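PDB 6CTZ: gentamicin resistance protein from Enterococcus gallinarum, which phosphorylates aminoglycoside antibiotics such as kanamycin, probably at the 2'' hydroxyl and with a guanine nucleotide as phosphate donor, and so confers resistance. Local coordinates for residues Asp110-Gln115 with Thr207-Ile212; Gln94-Asp99 with Asp196-Asn201; Gln47-Leu52 with Gly82-Gly87. The protein carries 2 engineered substitutions. All coordinates share one frame; numbering follows the deposited sequence.

Overall arrangement
The chain has the two-lobed build of the protein kinase clan. Contact 3 comes first along the chain and closes before the others open. It packs helix 46-62 on strand 83-89 of the five-stranded antiparallel sheet in the N-terminal lobe. Contacts 1 and 2 follow, with segments that alternate in sequence. They meet at the small sheet of strands 94-95, 198-200 and 209-212, where 198-200 is the middle strand. Their centres are about 10 Å apart and they touch directly. Contact 3 lies about 29 Å from contact 1 and about 24 Å from contact 2, centre to centre. Contact 2 touches GDP and magnesium, so the small sheet borders the nucleotide site.

Contact 1. Residues Asp110-Gln115 with Thr207-Ile212; sequences DRLALQ and TPLTGI
Gln115 reaches Leu209 with its CG anti to the carbonyl carbon (chi1 -72°) and its chain extended beyond CG. This shape carries the amide from helix 106-125 to the start of strand 209-212. There it makes two hydrogen bonds with the backbone of one residue. Leu209 N donates to Gln115 OE1 at 2.8 Å, in a nearly straight bond of 165° at the hydrogen. The donor is tilted from the carbonyl plane of the amide. Gln115 NE2 donates to Leu209 O at 2.9 Å. This bond is more bent, at 143°, but it lies in the carbonyl plane of Leu209, on a lone pair. Bonds through both the oxygen and the nitrogen of the amide hold its rotation and satisfy polar groups of two buried residues.

Van der Waals contacts flank the two bonds. The amide carbon Gln115 CD rests 3.5 Å from Leu209 CB, and the two side chains run past each other in opposite directions. Leu112 CD2 packs on Pro208 CG at 3.6 Å. Arg111 CB lies 3.7 Å from Pro208 CD. At the more open end, Arg111 NH2 donates to a water at 2.9 Å, which also bonds Thr207 OG1. Arg111 NE is held by Gln206 O, just before the strand segment.

A classic beta bulge sets Thr210 and Gly211 opposite the single residue Leu199. Leu209 also touches Phe198 on the adjoining strand and Leu116 on the same helix as Gln115. Ala113 and Leu114 pack on helix 236-246. Helix 106-125 thus lies between the small sheet and that helix.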
loop_
_atom_site.group_PDB
_atom_site.type_symbol
_atom_site.label_atom_id
_atom_site.label_comp_id
_atom_site.label_asym_id
_atom_site.label_seq_id
_atom_site.Cartn_x
_atom_site.Cartn_y
_atom_site.Cartn_z
ATOM N N ASP A 110 7.076 -19.941 0.527
ATOM C CA ASP A 110 7.719 -19.985 1.835
ATOM C C ASP A 110 8.828 -18.941 1.927
ATOM O O ASP A 110 8.905 -18.183 2.901
ATOM C CB ASP A 110 8.241 -21.405 2.083
ATOM C CG ASP A 110 8.968 -21.555 3.397
ATOM O OD1 ASP A 110 8.450 -21.094 4.420
ATOM O OD2 ASP A 110 10.042 -22.202 3.414
ATOM N N ARG A 111 9.680 -18.859 0.898
ATOM C CA ARG A 111 10.769 -17.883 0.917
ATOM C C ARG A 111 10.238 -16.455 0.859
ATOM O O ARG A 111 10.752 -15.565 1.549
ATOM C CB ARG A 111 11.753 -18.148 -0.226
ATOM C CG ARG A 111 12.339 -19.547 -0.245
ATOM C CD ARG A 111 12.955 -19.933 1.092
ATOM N NE ARG A 111 14.077 -19.078 1.474
ATOM C CZ ARG A 111 14.778 -19.231 2.594
ATOM N NH1 ARG A 111 14.473 -20.208 3.446
ATOM N NH2 ARG A 111 15.783 -18.410 2.867
ATOM N N LEU A 112 9.207 -16.216 0.046
ATOM C CA LEU A 112 8.605 -14.885 -0.002
ATOM C C LEU A 112 8.008 -14.505 1.343
ATOM O O LEU A 112 8.155 -13.365 1.790
ATOM C CB LEU A 112 7.531 -14.832 -1.085
ATOM C CG LEU A 112 8.048 -14.819 -2.521
ATOM C CD1 LEU A 112 6.904 -15.069 -3.478
ATOM C CD2 LEU A 112 8.741 -13.493 -2.858
ATOM N N ALA A 113 7.334 -15.451 2.008
ATOM C CA ALA A 113 6.755 -15.169 3.322
ATOM C C ALA A 113 7.834 -14.799 4.331
ATOM O O ALA A 113 7.665 -13.857 5.117
ATOM C CB ALA A 113 5.959 -16.377 3.825
ATOM N N LEU A 114 8.961 -15.510 4.300
ATOM C CA LEU A 114 10.058 -15.203 5.207
ATOM C C LEU A 114 10.611 -13.809 4.936
ATOM O O LEU A 114 10.868 -13.036 5.870
ATOM C CB LEU A 114 11.147 -16.254 5.028
ATOM C CG LEU A 114 12.408 -16.072 5.868
ATOM C CD1 LEU A 114 12.088 -15.994 7.360
ATOM C CD2 LEU A 114 13.392 -17.198 5.559
ATOM N N GLN A 115 10.807 -13.465 3.663
ATOM C CA GLN A 115 11.362 -12.156 3.339
ATOM C C GLN A 115 10.397 -11.032 3.682
ATOM O O GLN A 115 10.826 -9.964 4.131
ATOM C CB GLN A 115 11.742 -12.086 1.870
ATOM C CG GLN A 115 12.954 -12.899 1.509
ATOM C CD GLN A 115 13.326 -12.670 0.069
ATOM O OE1 GLN A 115 12.843 -13.365 -0.818
ATOM N NE2 GLN A 115 14.145 -11.652 -0.179
ATOM N N THR A 207 15.980 -16.309 -2.425
ATOM C CA THR A 207 15.750 -14.885 -2.167
ATOM C C THR A 207 14.940 -14.270 -3.311
ATOM O O THR A 207 15.400 -13.375 -4.017
ATOM C CB THR A 207 17.093 -14.184 -1.960
ATOM O OG1 THR A 207 17.912 -15.008 -1.118
ATOM C CG2 THR A 207 16.906 -12.844 -1.284
ATOM N N PRO A 208 13.702 -14.728 -3.501
ATOM C CA PRO A 208 12.913 -14.246 -4.650
ATOM C C PRO A 208 12.411 -12.808 -4.537
ATOM O O PRO A 208 12.140 -12.196 -5.575
ATOM C CB PRO A 208 11.736 -15.223 -4.684
ATOM C CG PRO A 208 11.604 -15.662 -3.237
ATOM C CD PRO A 208 13.003 -15.792 -2.759
ATOM N N LEU A 209 12.231 -12.255 -3.338
ATOM C CA LEU A 209 11.789 -10.870 -3.221
ATOM C C LEU A 209 13.003 -9.966 -3.384
ATOM O O LEU A 209 13.985 -10.108 -2.652
ATOM C CB LEU A 209 11.144 -10.644 -1.858
ATOM C CG LEU A 209 10.525 -9.255 -1.683
ATOM C CD1 LEU A 209 9.328 -9.046 -2.610
ATOM C CD2 LEU A 209 10.127 -9.036 -0.226
ATOM N N THR A 210 12.948 -9.047 -4.345
ATOM C CA THR A 210 14.069 -8.156 -4.582
ATOM C C THR A 210 13.764 -6.700 -4.288
ATOM O O THR A 210 14.705 -5.942 -4.039
ATOM C CB THR A 210 14.602 -8.283 -6.021
ATOM O OG1 THR A 210 13.551 -8.010 -6.951
ATOM C CG2 THR A 210 15.158 -9.679 -6.270
ATOM N N GLY A 211 12.498 -6.285 -4.294
ATOM C CA GLY A 211 12.208 -4.877 -4.117
ATOM C C GLY A 211 10.796 -4.633 -3.650
ATOM O O GLY A 211 9.907 -5.474 -3.821
ATOM N N ILE A 212 10.607 -3.462 -3.043
ATOM C CA ILE A 212 9.300 -2.954 -2.626
ATOM C C ILE A 212 9.215 -1.502 -3.070
ATOM O O ILE A 212 10.152 -0.725 -2.824
ATOM C CB ILE A 212 9.104 -3.041 -1.097
ATOM C CG1 ILE A 212 9.194 -4.487 -0.604
ATOM C CG2 ILE A 212 7.764 -2.405 -0.686
ATOM C CD1 ILE A 212 7.941 -5.309 -0.857
HETATM O O HOH W 1 17.375 -16.250 1.734
#

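Contact 2. Residues Gln94-Asp99 with Asp196-Asn201; sequences QILGED and DHFLTN. With MG (magnesium ion), chain C; GDP (guanosine-5'-diphosphate), chain B.
The nucleotide site is bordered here by an antiparallel pairing of strands 94-95 and 198-200. Gln94 and Thr200 form a hydrogen-bonded pair: Gln94 N donates to Thr200 O at 2.9 Å, and Thr200 N returns a bond to Gln94 O. Ile95 and Leu199 follow as a non-hydrogen-bonded pair. The ladder continues with Leu96 N to Phe198 O at 2.9 Å, nearly along the C=O axis. Ile95 CA also approaches Phe198 O at 3.3 Å in a CA-H...O contact.

Ile95 and Leu199 lie side by side and point the same way. In the Ile95 conformer given here, Ile95 CG1 meets Leu199 CD1 at 3.7 Å. The same conformer extends to CD1 (chi2 180°), which comes close to O2' of GDP. Leu199 CD1 lies 3.8 Å from the GDP amino group N2. Just past the strand, Leu96 CB comes near Thr200 CG2.

His197 NE2 binds magnesium at 2.2 Å. GDP O2A and O2B, two waters and Asp214 complete the site. One of these waters also donates to Asp196 OD2 and bonds GDP O3'. Asp196 OD1 lies over the centre of the His197 ring and is hydrogen-bonded to Ser194.

The chemistry is therefore divided. Apolar branches border the ribose and base, while magnesium links His197 and Asp214 to both phosphates and would offset part of their negative charge.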
loop_
_atom_site.group_PDB
_atom_site.type_symbol
_atom_site.label_atom_id
_atom_site.label_comp_id
_atom_site.label_asym_id
_atom_site.label_seq_id
_atom_site.Cartn_x
_atom_site.Cartn_y
_atom_site.Cartn_z
ATOM N N GLN A 94 10.242 -8.543 -11.665
ATOM C CA GLN A 94 8.887 -8.684 -12.161
ATOM C C GLN A 94 7.960 -8.324 -11.012
ATOM O O GLN A 94 8.118 -8.850 -9.909
ATOM C CB GLN A 94 8.661 -10.137 -12.594
ATOM C CG GLN A 94 7.203 -10.580 -12.698
ATOM C CD GLN A 94 6.521 -10.107 -13.969
ATOM O OE1 GLN A 94 7.044 -10.281 -15.074
ATOM N NE2 GLN A 94 5.344 -9.504 -13.817
ATOM N N ILE A 95 7.038 -7.389 -11.253
ATOM C CA ILE A 95 5.979 -7.145 -10.281
ATOM C C ILE A 95 5.181 -8.425 -10.117
ATOM O O ILE A 95 4.742 -9.027 -11.102
ATOM C CB ILE A 95 5.078 -5.992 -10.742
ATOM C CG1 ILE A 95 5.868 -4.684 -10.811
ATOM C CG2 ILE A 95 3.854 -5.869 -9.840
ATOM C CD1 ILE A 95 5.042 -3.512 -11.257
ATOM N N LEU A 96 4.996 -8.856 -8.873
ATOM C CA LEU A 96 4.262 -10.095 -8.632
ATOM C C LEU A 96 2.779 -9.950 -8.967
ATOM O O LEU A 96 2.210 -10.790 -9.674
ATOM C CB LEU A 96 4.456 -10.538 -7.180
ATOM C CG LEU A 96 3.785 -11.864 -6.809
ATOM C CD1 LEU A 96 4.397 -12.989 -7.630
ATOM C CD2 LEU A 96 3.932 -12.137 -5.321
ATOM N N GLY A 97 2.124 -8.914 -8.441
ATOM C CA GLY A 97 0.704 -8.693 -8.669
ATOM C C GLY A 97 -0.199 -9.635 -7.889
ATOM O O GLY A 97 0.291 -10.594 -7.291
ATOM N N GLU A 98 -1.484 -9.331 -7.844
ATOM C CA GLU A 98 -2.411 -10.333 -7.327
ATOM C C GLU A 98 -2.501 -11.777 -7.932
ATOM O O GLU A 98 -2.505 -12.754 -7.279
ATOM C CB GLU A 98 -3.813 -9.789 -7.132
ATOM C CG GLU A 98 -4.157 -8.433 -7.768
ATOM C CD GLU A 98 -5.674 -8.202 -7.926
ATOM O OE1 GLU A 98 -6.436 -9.161 -7.809
ATOM O OE2 GLU A 98 -6.112 -7.086 -8.213
ATOM N N ASP A 99 -2.446 -11.691 -9.231
ATOM C CA ASP A 99 -2.501 -12.984 -9.899
ATOM C C ASP A 99 -1.180 -13.729 -9.821
ATOM O O ASP A 99 -1.095 -14.871 -10.286
ATOM C CB ASP A 99 -2.975 -12.810 -11.340
ATOM C CG ASP A 99 -4.316 -12.097 -11.426
ATOM O OD1 ASP A 99 -5.140 -12.263 -10.500
ATOM O OD2 ASP A 99 -4.541 -11.364 -12.410
ATOM N N ASP A 196 1.067 -5.762 -5.922
ATOM C CA ASP A 196 1.396 -4.887 -7.046
ATOM C C ASP A 196 2.615 -4.013 -6.759
ATOM O O ASP A 196 3.086 -3.305 -7.658
ATOM C CB ASP A 196 0.183 -4.039 -7.471
ATOM C CG ASP A 196 -0.234 -3.037 -6.419
ATOM O OD1 ASP A 196 0.030 -3.281 -5.235
ATOM O OD2 ASP A 196 -0.817 -1.988 -6.778
ATOM N N HIS A 197 3.147 -4.069 -5.537
ATOM C CA HIS A 197 4.338 -3.341 -5.132
ATOM C C HIS A 197 5.504 -4.262 -4.818
ATOM O O HIS A 197 6.546 -3.778 -4.374
ATOM C CB HIS A 197 4.041 -2.484 -3.900
ATOM C CG HIS A 197 3.034 -1.414 -4.142
ATOM N ND1 HIS A 197 2.153 -0.989 -3.170
ATOM C CD2 HIS A 197 2.782 -0.657 -5.236
ATOM C CE1 HIS A 197 1.402 -0.018 -3.657
ATOM N NE2 HIS A 197 1.763 0.202 -4.909
ATOM N N PHE A 198 5.359 -5.574 -5.022
ATOM C CA PHE A 198 6.427 -6.530 -4.736
ATOM C C PHE A 198 7.169 -6.815 -6.031
ATOM O O PHE A 198 6.574 -7.304 -6.999
ATOM C CB PHE A 198 5.899 -7.867 -4.203
ATOM C CG PHE A 198 5.067 -7.785 -2.945
ATOM C CD1 PHE A 198 4.966 -6.619 -2.200
ATOM C CD2 PHE A 198 4.396 -8.916 -2.502
ATOM C CE1 PHE A 198 4.180 -6.579 -1.056
ATOM C CE2 PHE A 198 3.603 -8.880 -1.360
ATOM C CZ PHE A 198 3.505 -7.711 -0.638
ATOM N N LEU A 199 8.461 -6.522 -6.051
ATOM C CA LEU A 199 9.308 -6.860 -7.187
ATOM C C LEU A 199 10.056 -8.146 -6.872
ATOM O O LEU A 199 10.604 -8.295 -5.775
ATOM C CB LEU A 199 10.298 -5.729 -7.479
ATOM C CG LEU A 199 9.800 -4.492 -8.238
ATOM C CD1 LEU A 199 9.437 -4.833 -9.695
ATOM C CD2 LEU A 199 8.685 -3.766 -7.486
ATOM N N THR A 200 10.076 -9.073 -7.830
ATOM C CA THR A 200 10.627 -10.398 -7.589
ATOM C C THR A 200 11.637 -10.778 -8.659
ATOM O O THR A 200 11.598 -10.299 -9.797
ATOM C CB THR A 200 9.536 -11.492 -7.572
ATOM O OG1 THR A 200 8.913 -11.569 -8.865
ATOM C CG2 THR A 200 8.476 -11.205 -6.513
ATOM N N ASN A 201 12.531 -11.682 -8.273
ATOM C CA ASN A 201 13.336 -12.442 -9.222
ATOM C C ASN A 201 13.137 -13.903 -8.846
ATOM O O ASN A 201 13.888 -14.459 -8.037
ATOM C CB ASN A 201 14.804 -12.045 -9.198
ATOM C CG ASN A 201 15.623 -12.895 -10.132
ATOM O OD1 ASN A 201 15.067 -13.664 -10.917
ATOM N ND2 ASN A 201 16.935 -12.769 -10.067
HETATM MG MG MG C . 0.968 2.030 -5.819
HETATM P PB GDP B . 0.632 5.092 -6.723
HETATM O O1B GDP B . 1.174 5.764 -5.484
HETATM O O2B GDP B . 0.033 3.734 -6.422
HETATM O O3B GDP B . -0.279 6.005 -7.512
HETATM O O3A GDP B . 1.920 4.876 -7.677
HETATM P PA GDP B . 3.109 3.782 -7.551
HETATM O O1A GDP B . 4.282 4.354 -6.813
HETATM O O2A GDP B . 2.566 2.486 -6.973
HETATM O "O5'" GDP B . 3.542 3.634 -9.109
HETATM C "C5'" GDP B . 2.553 3.287 -10.067
HETATM C "C4'" GDP B . 2.949 1.991 -10.734
HETATM O "O4'" GDP B . 4.132 2.212 -11.502
HETATM C "C3'" GDP B . 3.320 0.865 -9.783
HETATM O "O3'" GDP B . 2.177 0.189 -9.248
HETATM C "C2'" GDP B . 4.108 -0.025 -10.712
HETATM O "O2'" GDP B . 3.228 -0.735 -11.590
HETATM C "C1'" GDP B . 4.858 0.991 -11.558
HETATM N N9 GDP B . 6.194 1.241 -10.981
HETATM C C8 GDP B . 6.586 2.279 -10.207
HETATM N N7 GDP B . 7.899 2.138 -9.890
HETATM C C5 GDP B . 8.341 1.006 -10.472
HETATM C C6 GDP B . 9.603 0.257 -10.537
HETATM O O6 GDP B . 10.625 0.678 -9.963
HETATM N N1 GDP B . 9.604 -0.874 -11.258
HETATM C C2 GDP B . 8.515 -1.355 -11.899
HETATM N N2 GDP B . 8.616 -2.494 -12.611
HETATM N N3 GDP B . 7.319 -0.727 -11.875
HETATM C C4 GDP B . 7.210 0.432 -11.192
HETATM O O HOH W 2 0.168 0.814 -7.269
HETATM O O HOH W 3 -0.777 1.718 -4.689
#

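Contact 3. Residues Gln47-Leu52 with Gly82-Gly87; sequences QGADEL and GNPFVG
Apolar contacts carry this interface, and Leu52 supplies most of the helix side. Its CG is anti to the backbone N (chi1 178°), and the two methyls of the fork divide the work. CD1 meets Val86 CG2 at 3.9 Å, with CG1 of the same valine equally near. The two side chains approach tip to tip. Leu52 CD2 turns to the proline and lies 3.9 Å from Pro84 CG. One turn earlier, Ala49 CB packs against Pro84 CD at 3.7 Å. The proline ring is therefore met by Ala49 at CD and by Leu52 at CG. Leu52 also touches Arg41, a residue of the GDP site, and Tyr73 on the strand 73-78 that neighbours 83-89.

Contacts with the strand backbone come next. Leu52 CD2 lies 3.6 Å from Pro84 O and 3.7 Å from Phe85 CA. Ala49 CB approaches Gly82 O at 3.7 Å. These are van der Waals contacts, and no hydrogen bond joins the two segments. The backbone of 47-52 is bonded within its own helix, with Leu52 N donating to Gly48 O. Pro84 and Val86 direct their side chains at the helix. Phe85, between them, points away and stacks on Phe42. The axes of the short segments 47-52 and 83-87 pass 7.9 Å apart, at an angle of 57°.

The charged Glu51 lies off this interface. Its OE2 makes a salt bridge with Arg28, another residue of the GDP site.

A helix laid on an antiparallel five-stranded sheet is the architecture of the kinase N-terminal lobe. Helix 46-62 follows the third strand and occupies the place of helix C in protein kinases, as is usual in this family. Its Gln47 and Glu51 bind magnesium in a structure of this protein, although no such ion is bound to them here.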
loop_
_atom_site.group_PDB
_atom_site.type_symbol
_atom_site.label_atom_id
_atom_site.label_comp_id
_atom_site.label_asym_id
_atom_site.label_seq_id
_atom_site.Cartn_x
_atom_site.Cartn_y
_atom_site.Cartn_z
ATOM N N GLN A 47 -2.383 15.911 -2.692
ATOM C CA GLN A 47 -2.161 14.828 -1.745
ATOM C C GLN A 47 -1.008 13.939 -2.199
ATOM O O GLN A 47 -0.180 13.523 -1.384
ATOM C CB GLN A 47 -3.451 14.037 -1.538
ATOM C CG GLN A 47 -4.513 14.787 -0.726
ATOM C CD GLN A 47 -5.018 16.056 -1.407
ATOM O OE1 GLN A 47 -5.480 16.024 -2.549
ATOM N NE2 GLN A 47 -4.926 17.181 -0.705
ATOM N N GLY A 48 -0.933 13.655 -3.499
ATOM C CA GLY A 48 0.226 12.950 -4.023
ATOM C C GLY A 48 1.519 13.723 -3.824
ATOM O O GLY A 48 2.563 13.138 -3.537
ATOM N N ALA A 49 1.467 15.053 -3.961
ATOM C CA ALA A 49 2.653 15.865 -3.703
ATOM C C ALA A 49 3.092 15.759 -2.247
ATOM O O ALA A 49 4.290 15.625 -1.960
ATOM C CB ALA A 49 2.379 17.322 -4.077
ATOM N N ASP A 50 2.137 15.809 -1.310
ATOM C CA ASP A 50 2.479 15.653 0.102
ATOM C C ASP A 50 3.120 14.300 0.363
ATOM O O ASP A 50 4.123 14.204 1.080
ATOM C CB ASP A 50 1.225 15.786 0.969
ATOM C CG ASP A 50 0.597 17.166 0.905
ATOM O OD1 ASP A 50 1.289 18.129 0.518
ATOM O OD2 ASP A 50 -0.598 17.285 1.261
ATOM N N GLU A 51 2.558 13.243 -0.223
ATOM C CA GLU A 51 3.097 11.910 0.004
ATOM C C GLU A 51 4.490 11.776 -0.600
ATOM O O GLU A 51 5.369 11.132 -0.017
ATOM C CB GLU A 51 2.130 10.851 -0.537
ATOM C CG GLU A 51 0.805 10.854 0.229
ATOM C CD GLU A 51 -0.250 9.897 -0.310
ATOM O OE1 GLU A 51 -0.051 9.266 -1.365
ATOM O OE2 GLU A 51 -1.294 9.761 0.352
ATOM N N LEU A 52 4.719 12.395 -1.766
ATOM C CA LEU A 52 6.042 12.339 -2.374
ATOM C C LEU A 52 7.063 13.103 -1.540
ATOM O O LEU A 52 8.195 12.639 -1.364
ATOM C CB LEU A 52 5.989 12.863 -3.811
ATOM C CG LEU A 52 7.351 12.871 -4.501
ATOM C CD1 LEU A 52 7.976 11.483 -4.484
ATOM C CD2 LEU A 52 7.225 13.389 -5.924
ATOM N N GLY A 82 5.600 23.771 -4.841
ATOM C CA GLY A 82 4.801 22.815 -4.105
ATOM C C GLY A 82 4.362 21.602 -4.888
ATOM O O GLY A 82 3.484 20.868 -4.418
ATOM N N ASN A 83 4.946 21.355 -6.061
ATOM C CA ASN A 83 4.541 20.258 -6.937
ATOM C C ASN A 83 5.793 19.514 -7.397
ATOM O O ASN A 83 6.319 19.772 -8.485
ATOM C CB ASN A 83 3.712 20.782 -8.113
ATOM C CG ASN A 83 2.308 21.214 -7.697
ATOM O OD1 ASN A 83 1.407 20.386 -7.574
ATOM N ND2 ASN A 83 2.117 22.516 -7.492
ATOM N N PRO A 84 6.297 18.587 -6.585
ATOM C CA PRO A 84 7.534 17.876 -6.934
ATOM C C PRO A 84 7.275 16.685 -7.847
ATOM O O PRO A 84 6.155 16.189 -7.965
ATOM C CB PRO A 84 8.015 17.369 -5.572
ATOM C CG PRO A 84 6.737 17.104 -4.833
ATOM C CD PRO A 84 5.776 18.186 -5.267
ATOM N N PHE A 85 8.356 16.210 -8.471
ATOM C CA PHE A 85 8.362 14.904 -9.126
ATOM C C PHE A 85 9.763 14.320 -9.006
ATOM O O PHE A 85 10.712 15.035 -8.681
ATOM C CB PHE A 85 7.831 14.950 -10.568
ATOM C CG PHE A 85 8.745 15.633 -11.545
ATOM C CD1 PHE A 85 9.725 14.913 -12.213
ATOM C CD2 PHE A 85 8.594 16.983 -11.838
ATOM C CE1 PHE A 85 10.557 15.531 -13.134
ATOM C CE2 PHE A 85 9.428 17.603 -12.758
ATOM C CZ PHE A 85 10.409 16.871 -13.400
ATOM N N VAL A 86 9.886 13.007 -9.205
ATOM C CA VAL A 86 11.171 12.369 -9.044
ATOM C C VAL A 86 11.522 11.357 -10.093
ATOM O O VAL A 86 10.692 10.884 -10.755
ATOM C CB VAL A 86 11.260 11.615 -7.667
ATOM C CG1 VAL A 86 11.144 12.590 -6.526
ATOM C CG2 VAL A 86 10.160 10.542 -7.537
ATOM N N GLY A 87 12.800 11.047 -10.189
ATOM C CA GLY A 87 13.285 9.995 -11.039
ATOM C C GLY A 87 14.199 9.065 -10.255
ATOM O O GLY A 87 15.012 9.522 -9.506
#